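Local coordinates for protein DNA-entry nuclease (Competence-specific nuclease) (PDB 4QGO) that probably cleaves DNA and RNA without sequence specificity, as a competence-type DNA-entry nuclease of the beta-beta-alpha metal-finger superfamily, at residues V53-D58 / G111-Y116; N134-T139 / P176-D181. The protein carries 1 engineered substitution. One frame throughout, in Å; residues are numbered along the deposited sequence.

Overall arrangement
Both contacts tie the two-stranded sheet of the beta-beta-alpha metal finger to the large seven-stranded antiparallel sheet, and their centres lie about 11 Å apart. In contact 1 the residues leaving strand 108-112 meet edge strand 52-54; in contact 2 the partner strand 135-139 meets the end of strand 170-177. A probable backbone hydrogen bond, Gly-111 N to Val-136 O, lies within the finger's strand pair, and another, Leu-113 N to Asn-134 O, continues it just past the strand ends; each is 2.8 Å. Leu-113 CD2 also packs on Pro-176 CG at 3.6 Å. Engineered Ala-112, beside these residues, replaces a histidine, probably the catalytic one of the finger motif, and no metal is bound.

Contact 1 of 2, residues V53-D58 / G111-Y116; sequences VQNTID and GALIAY. Engineered in segment 111-116: Ala-112 (natural residue His). With SO4 (sulfate ion), chain E.
Val-53 and Ile-114 make a buried apolar contact between the edge strand of the seven-stranded sheet and the turn that leaves metal-finger strand 108-112. It is small, 147 Å² in all, and the backbones stay well apart: the closest CA atoms, those of Val-53 and Ile-114, are 7.9 Å from each other. On the valine side one methyl does the touching. Val-53 CG1, set anti to its own backbone N (chi1 -177°), lies against both branches of the isoleucine, 3.9 Å from Ile-114 CG1 and 4.0 Å from Ile-114 CG2, and the two side chains run past each other in opposite directions. Branching at CB keeps both arms of the isoleucine close to the backbone, where one valine methyl can meet them together.

Asn-55 borders this apolar patch with its amide, ND2 lying 4.3 Å from Ile-114 CG1 and 4.4 Å from Leu-113 CB. Its polar atoms are satisfied although buried: OD1 accepts a bond from Trp-125 NE1, while ND2 donates to Asn-134 OD1. That oxygen also takes the backbone N-H of Ile-114, bridging the two segments. An asparagine suits this place because one flat amide can both accept and donate.

Tyr-116, remote from 53-58, donates its OH to SO4 O2 at 2.8 Å; Arg-81 N also binds this sulfate, probably from the crystallisation liquor. Ala-115 occupies the N-cap position of helix 116-119, whose Ala-119 touches both Val-53 and Ile-114. Ala-68 of strand 66-70 packs on Val-53, and Tyr-172 and Val-174 of strand 170-177 border Ile-114.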
# COMPACT_ATOMS: atom_id res chain seq x y z
N VAL A 53 -3.78 12.70 -8.64
CA VAL A 53 -4.13 11.50 -7.89
C VAL A 53 -5.59 11.19 -8.14
O VAL A 53 -6.42 12.10 -8.22
CB VAL A 53 -3.94 11.69 -6.38
CG1 VAL A 53 -4.23 10.38 -5.61
CG2 VAL A 53 -2.57 12.10 -6.14
N GLN A 54 -5.89 9.90 -8.27
CA GLN A 54 -7.26 9.43 -8.38
C GLN A 54 -7.46 8.26 -7.42
O GLN A 54 -6.85 7.20 -7.59
CB GLN A 54 -7.56 8.98 -9.81
CG GLN A 54 -8.97 8.49 -9.98
CD GLN A 54 -9.99 9.59 -9.87
OE1 GLN A 54 -9.95 10.57 -10.62
NE2 GLN A 54 -10.90 9.46 -8.91
N ASN A 55 -8.30 8.45 -6.40
CA ASN A 55 -8.72 7.35 -5.55
C ASN A 55 -10.04 6.79 -6.07
O ASN A 55 -10.80 7.49 -6.75
CB ASN A 55 -8.91 7.81 -4.10
CG ASN A 55 -7.60 8.04 -3.38
OD1 ASN A 55 -7.29 9.15 -2.96
ND2 ASN A 55 -6.85 6.96 -3.18
N THR A 56 -10.31 5.52 -5.77
CA THR A 56 -11.54 4.89 -6.22
C THR A 56 -12.02 3.92 -5.15
O THR A 56 -11.27 3.54 -4.25
CB THR A 56 -11.39 4.13 -7.56
OG1 THR A 56 -10.72 2.89 -7.35
CG2 THR A 56 -10.64 4.97 -8.61
N ILE A 57 -13.29 3.53 -5.25
CA ILE A 57 -13.84 2.51 -4.37
C ILE A 57 -14.56 1.43 -5.18
O ILE A 57 -14.99 1.68 -6.30
CB ILE A 57 -14.81 3.08 -3.30
CG1 ILE A 57 -15.95 3.86 -3.94
CG2 ILE A 57 -14.04 3.97 -2.31
CD1 ILE A 57 -16.98 4.34 -2.93
N ASP A 58 -14.68 0.23 -4.61
CA ASP A 58 -15.32 -0.87 -5.31
C ASP A 58 -16.82 -0.95 -4.97
O ASP A 58 -17.35 -0.08 -4.30
CB ASP A 58 -14.58 -2.20 -5.09
CG ASP A 58 -14.55 -2.63 -3.64
OD1 ASP A 58 -15.46 -2.25 -2.87
OD2 ASP A 58 -13.60 -3.36 -3.27
N GLY A 111 -3.75 3.31 7.19
CA GLY A 111 -2.83 3.18 6.06
C GLY A 111 -3.28 3.89 4.80
O GLY A 111 -4.25 3.47 4.17
N ALA A 112 -2.57 4.95 4.41
CA ALA A 112 -2.88 5.63 3.16
C ALA A 112 -2.47 4.81 1.95
O ALA A 112 -1.39 4.21 1.94
CB ALA A 112 -2.18 6.98 3.11
N LEU A 113 -3.31 4.80 0.92
CA LEU A 113 -2.90 4.21 -0.36
C LEU A 113 -1.87 5.11 -1.01
O LEU A 113 -0.77 4.66 -1.37
CB LEU A 113 -4.11 4.01 -1.29
CG LEU A 113 -4.95 2.75 -1.07
CD1 LEU A 113 -5.56 2.67 0.32
CD2 LEU A 113 -6.06 2.68 -2.12
N ILE A 114 -2.24 6.38 -1.16
CA ILE A 114 -1.34 7.39 -1.72
C ILE A 114 -0.90 8.33 -0.59
O ILE A 114 -1.72 9.02 0.01
CB ILE A 114 -2.02 8.22 -2.83
CG1 ILE A 114 -2.66 7.31 -3.89
CG2 ILE A 114 -1.02 9.15 -3.47
CD1 ILE A 114 -1.66 6.50 -4.69
N ALA A 115 0.40 8.33 -0.30
CA ALA A 115 0.97 9.08 0.81
C ALA A 115 0.81 10.60 0.72
O ALA A 115 0.91 11.19 -0.36
CB ALA A 115 2.45 8.73 0.98
N TYR A 116 0.58 11.21 1.87
CA TYR A 116 0.46 12.65 1.99
C TYR A 116 1.66 13.36 1.39
O TYR A 116 1.51 14.33 0.65
CB TYR A 116 0.30 13.04 3.47
CG TYR A 116 0.16 14.53 3.69
CD1 TYR A 116 -1.03 15.17 3.41
CD2 TYR A 116 1.23 15.29 4.14
CE1 TYR A 116 -1.17 16.54 3.58
CE2 TYR A 116 1.10 16.65 4.33
CZ TYR A 116 -0.10 17.26 4.04
OH TYR A 116 -0.25 18.62 4.22
S SO4 E . -3.36 20.62 4.69
O1 SO4 E . -3.80 19.89 5.88
O2 SO4 E . -2.78 19.68 3.73
O3 SO4 E . -4.51 21.29 4.08
O4 SO4 E . -2.37 21.62 5.09

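Contact 2 of 2, residues N134-T139 / P176-D181; sequences NVVTQT and PLYRND
Strand 135-139 passes the end of strand 170-177 without pairing with it, the nearest CA atoms being those of Val-136 and Pro-176, 8.2 Å apart. Val-136 alone reaches across from its segment, through one methyl. With CG1 placed anti to the carbonyl carbon (chi1 -65°), that branch comes to 4.4 Å from Pro-176 CG, the outer corner of the proline ring, and to 4.1 Å from Tyr-178 OH. Valine and proline are short and apolar, fitting a junction between two sheets where only 71 Å² is buried. The two strands 108-112 and 135-139, with, probably, helix 153-165, make up the beta-beta-alpha finger of this nuclease clan. Through Val-136 the finger's second strand packs against the end of strand 170-177. The phenol of Tyr-178 crosses the valine at a slant and brings only its hydroxyl near. That hydroxyl donates to Pro-63 O, so it lies beside an apolar methyl with its polar need met. Met-189 of strand 188-195 touches both Val-136 and Pro-176.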
# COMPACT_ATOMS: atom_id res chain seq x y z
N ASN A 134 -9.04 6.52 0.42
CA ASN A 134 -7.57 6.47 0.43
C ASN A 134 -6.97 5.85 1.68
O ASN A 134 -5.76 5.87 1.84
CB ASN A 134 -6.99 7.89 0.25
CG ASN A 134 -5.48 7.90 -0.06
OD1 ASN A 134 -5.00 7.12 -0.88
ND2 ASN A 134 -4.73 8.79 0.59
N VAL A 135 -7.79 5.29 2.57
CA VAL A 135 -7.28 4.78 3.84
C VAL A 135 -7.84 3.41 4.15
O VAL A 135 -9.05 3.19 4.07
CB VAL A 135 -7.61 5.74 5.01
CG1 VAL A 135 -7.06 5.17 6.32
CG2 VAL A 135 -7.05 7.13 4.73
N VAL A 136 -6.95 2.48 4.50
CA VAL A 136 -7.34 1.15 4.93
C VAL A 136 -6.77 0.85 6.31
O VAL A 136 -5.92 1.58 6.83
CB VAL A 136 -6.88 0.04 3.95
CG1 VAL A 136 -7.59 0.21 2.60
CG2 VAL A 136 -5.35 0.05 3.77
N THR A 137 -7.26 -0.24 6.91
CA THR A 137 -6.68 -0.76 8.13
C THR A 137 -5.43 -1.52 7.75
O THR A 137 -5.50 -2.53 7.06
CB THR A 137 -7.67 -1.69 8.84
OG1 THR A 137 -8.81 -0.93 9.25
CG2 THR A 137 -7.03 -2.35 10.07
N GLN A 138 -4.27 -1.03 8.19
CA GLN A 138 -3.00 -1.61 7.77
C GLN A 138 -2.17 -1.95 9.00
O GLN A 138 -2.10 -1.18 9.97
CB GLN A 138 -2.23 -0.63 6.87
CG GLN A 138 -1.02 -1.28 6.20
CD GLN A 138 -0.38 -0.37 5.17
OE1 GLN A 138 -0.41 0.86 5.31
NE2 GLN A 138 0.18 -0.96 4.12
N THR A 139 -1.52 -3.11 8.96
CA THR A 139 -0.69 -3.47 10.11
C THR A 139 0.40 -2.41 10.34
O THR A 139 0.90 -1.80 9.39
CB THR A 139 -0.06 -4.87 9.99
OG1 THR A 139 0.94 -4.86 8.95
CG2 THR A 139 -1.13 -5.92 9.70
N PRO A 176 -5.25 -2.02 -3.05
CA PRO A 176 -5.50 -2.99 -1.96
C PRO A 176 -5.98 -4.31 -2.56
O PRO A 176 -6.87 -4.30 -3.42
CB PRO A 176 -6.62 -2.33 -1.15
CG PRO A 176 -6.59 -0.86 -1.55
CD PRO A 176 -6.15 -0.86 -2.99
N LEU A 177 -5.39 -5.41 -2.11
CA LEU A 177 -5.79 -6.74 -2.58
C LEU A 177 -6.69 -7.40 -1.53
O LEU A 177 -6.29 -7.54 -0.37
CB LEU A 177 -4.57 -7.61 -2.87
CG LEU A 177 -3.54 -7.04 -3.85
CD1 LEU A 177 -2.43 -8.06 -4.09
CD2 LEU A 177 -4.22 -6.63 -5.16
N TYR A 178 -7.91 -7.75 -1.94
CA TYR A 178 -8.89 -8.41 -1.06
C TYR A 178 -9.04 -9.87 -1.48
O TYR A 178 -8.95 -10.19 -2.67
CB TYR A 178 -10.25 -7.72 -1.12
CG TYR A 178 -10.21 -6.25 -0.72
CD1 TYR A 178 -10.28 -5.87 0.61
CD2 TYR A 178 -10.09 -5.25 -1.67
CE1 TYR A 178 -10.23 -4.53 0.99
CE2 TYR A 178 -10.06 -3.91 -1.31
CZ TYR A 178 -10.12 -3.56 0.02
OH TYR A 178 -10.08 -2.24 0.37
N ARG A 179 -9.28 -10.76 -0.51
CA ARG A 179 -9.39 -12.20 -0.80
C ARG A 179 -10.65 -12.51 -1.59
O ARG A 179 -10.71 -13.51 -2.30
CB ARG A 179 -9.48 -13.01 0.49
CG ARG A 179 -8.24 -13.01 1.36
CD ARG A 179 -8.44 -13.94 2.56
NE ARG A 179 -9.63 -13.58 3.32
CZ ARG A 179 -10.18 -14.34 4.26
NH1 ARG A 179 -9.64 -15.52 4.56
NH2 ARG A 179 -11.26 -13.93 4.90
N ASN A 180 -11.65 -11.65 -1.41
CA ASN A 180 -12.98 -11.89 -1.93
C ASN A 180 -13.74 -10.58 -1.96
O ASN A 180 -13.21 -9.52 -1.62
CB ASN A 180 -13.70 -12.91 -1.06
CG ASN A 180 -13.76 -12.50 0.40
OD1 ASN A 180 -14.14 -11.37 0.72
ND2 ASN A 180 -13.34 -13.40 1.29
N ASP A 181 -15.01 -10.63 -2.35
CA ASP A 181 -15.76 -9.40 -2.55
C ASP A 181 -16.24 -8.75 -1.26
O ASP A 181 -16.67 -7.61 -1.28
CB ASP A 181 -16.94 -9.63 -3.50
CG ASP A 181 -16.52 -9.77 -4.94
OD1 ASP A 181 -15.38 -9.35 -5.27
OD2 ASP A 181 -17.32 -10.29 -5.75